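Local coordinates for FERM, ARHGEF and pleckstrin domain-containing protein 2 (Mus musculus, PDB 6D2K), which acts as a guanine nucleotide exchange factor that activates RAC1 and takes part in semaphorin responses and actin remodelling, at residues E52-N55 with Y59-W62. Numbering follows the deposited sequence.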
loop_
_atom_site.group_PDB
_atom_site.type_symbol
_atom_site.label_atom_id
_atom_site.label_comp_id
_atom_site.label_asym_id
_atom_site.label_seq_id
_atom_site.Cartn_x
_atom_site.Cartn_y
_atom_site.Cartn_z
ATOM N N GLU A 52 -9.330 0.407 -2.176
ATOM C CA GLU A 52 -9.168 1.823 -1.902
ATOM C C GLU A 52 -9.728 2.639 -3.054
ATOM O O GLU A 52 -9.819 2.166 -4.189
ATOM C CB GLU A 52 -7.695 2.174 -1.659
ATOM C CG GLU A 52 -6.727 1.713 -2.758
ATOM C CD GLU A 52 -5.279 2.072 -2.467
ATOM O OE1 GLU A 52 -4.412 1.834 -3.340
ATOM O OE2 GLU A 52 -5.005 2.593 -1.370
ATOM N N PHE A 53 -10.122 3.868 -2.743
ATOM C CA PHE A 53 -10.591 4.789 -3.762
ATOM C C PHE A 53 -9.994 6.168 -3.517
ATOM O O PHE A 53 -9.575 6.491 -2.408
ATOM C CB PHE A 53 -12.122 4.838 -3.814
ATOM C CG PHE A 53 -12.771 5.189 -2.505
ATOM C CD1 PHE A 53 -13.171 6.488 -2.238
ATOM C CD2 PHE A 53 -13.006 4.213 -1.557
ATOM C CE1 PHE A 53 -13.772 6.806 -1.039
ATOM C CE2 PHE A 53 -13.601 4.520 -0.355
ATOM C CZ PHE A 53 -13.991 5.815 -0.094
ATOM N N LYS A 54 -9.927 6.968 -4.569
ATOM C CA LYS A 54 -9.313 8.282 -4.483
ATOM C C LYS A 54 -10.410 9.311 -4.267
ATOM O O LYS A 54 -11.385 9.349 -5.008
ATOM C CB LYS A 54 -8.542 8.572 -5.773
ATOM C CG LYS A 54 -7.282 9.398 -5.590
ATOM C CD LYS A 54 -6.496 9.475 -6.898
ATOM C CE LYS A 54 -5.181 10.219 -6.716
ATOM N NZ LYS A 54 -4.410 10.306 -7.988
ATOM N N ASN A 55 -10.267 10.135 -3.237
ATOM C CA ASN A 55 -11.276 11.146 -2.947
ATOM C C ASN A 55 -11.051 12.414 -3.762
ATOM O O ASN A 55 -10.080 12.512 -4.514
ATOM C CB ASN A 55 -11.318 11.457 -1.450
ATOM C CG ASN A 55 -10.005 11.996 -0.927
ATOM O OD1 ASN A 55 -9.179 12.509 -1.682
ATOM N ND2 ASN A 55 -9.807 11.883 0.377
ATOM N N TYR A 59 -6.480 12.074 -2.345
ATOM C CA TYR A 59 -5.772 11.058 -1.562
ATOM C C TYR A 59 -6.543 9.738 -1.449
ATOM O O TYR A 59 -7.762 9.703 -1.576
ATOM C CB TYR A 59 -5.278 11.588 -0.202
ATOM C CG TYR A 59 -6.330 12.044 0.797
ATOM C CD1 TYR A 59 -7.044 11.125 1.556
ATOM C CD2 TYR A 59 -6.561 13.398 1.026
ATOM C CE1 TYR A 59 -7.990 11.538 2.491
ATOM C CE2 TYR A 59 -7.505 13.823 1.956
ATOM C CZ TYR A 59 -8.216 12.889 2.687
ATOM O OH TYR A 59 -9.157 13.296 3.611
ATOM N N TRP A 60 -5.817 8.642 -1.252
ATOM C CA TRP A 60 -6.443 7.326 -1.225
ATOM C C TRP A 60 -7.063 7.023 0.132
ATOM O O TRP A 60 -6.468 7.284 1.177
ATOM C CB TRP A 60 -5.425 6.245 -1.583
ATOM C CG TRP A 60 -4.971 6.319 -3.001
ATOM C CD1 TRP A 60 -3.836 6.919 -3.472
ATOM C CD2 TRP A 60 -5.644 5.782 -4.142
ATOM N NE1 TRP A 60 -3.761 6.783 -4.838
ATOM C CE2 TRP A 60 -4.863 6.096 -5.275
ATOM C CE3 TRP A 60 -6.834 5.071 -4.319
ATOM C CZ2 TRP A 60 -5.232 5.717 -6.560
ATOM C CZ3 TRP A 60 -7.199 4.699 -5.592
ATOM C CH2 TRP A 60 -6.398 5.022 -6.702
ATOM N N ILE A 61 -8.262 6.454 0.112
ATOM C CA ILE A 61 -8.912 6.034 1.342
ATOM C C ILE A 61 -9.417 4.585 1.242
ATOM O O ILE A 61 -9.802 4.121 0.172
ATOM C CB ILE A 61 -10.011 7.036 1.783
ATOM C CG1 ILE A 61 -11.352 6.346 2.014
ATOM C CG2 ILE A 61 -10.128 8.190 0.796
ATOM C CD1 ILE A 61 -12.447 7.293 2.450
ATOM N N TRP A 62 -9.356 3.867 2.355
ATOM C CA TRP A 62 -9.779 2.469 2.401
ATOM C C TRP A 62 -11.285 2.286 2.538
ATOM O O TRP A 62 -11.953 2.993 3.306
ATOM C CB TRP A 62 -9.100 1.768 3.576
ATOM C CG TRP A 62 -7.619 1.641 3.421
ATOM C CD1 TRP A 62 -6.654 2.327 4.102
ATOM C CD2 TRP A 62 -6.934 0.767 2.522
ATOM N NE1 TRP A 62 -5.399 1.926 3.676
ATOM C CE2 TRP A 62 -5.555 0.969 2.708
ATOM C CE3 TRP A 62 -7.359 -0.161 1.561
ATOM C CZ2 TRP A 62 -4.596 0.275 1.964
ATOM C CZ3 TRP A 62 -6.411 -0.856 0.842
ATOM C CH2 TRP A 62 -5.043 -0.636 1.052
#
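Phe53 and Ile61 form the hydrogen-bonded pair of a β-hairpin, whose strand 60-62 is an edge strand of the sheet in the ubiquitin-like lobe of the FERM domain. Phe53 N donates a hydrogen bond to Ile61 O (2.9 Å), and Ile61 N donates one back to Phe53 O. Toward the turn, Asn55 N donates to Tyr59 O almost straight. The short amide of Asn55 suits this end: with CG between the backbone N and carbonyl carbon, OD1 accepts from Tyr59 N at 2.8 Å, the donor standing above the amide plane. The amide stands nearly upright over one face of the Tyr59 ring (79° between the planes). That ring also touches helix 267-284 of the PH-like lobe, so an alanine at Tyr59 would probably uncover the Asn55 amide and open a gap against that helix. On one sheet face the apolar Phe53 ring end meets Ile61 (CZ to CD1 3.3 Å), with Leu81 also touching Phe53. On the other, the Trp60 indole is sandwiched. Extended Glu52 crosses one side, its carboxylate 26° from the ring plane and salt-bridged to Arg82, itself cation-pi partner of Trp60. Lys54 lends aliphatic length opposite, its CB 4.1 Å from the Trp60 six-membered ring centroid, 8° off the normal.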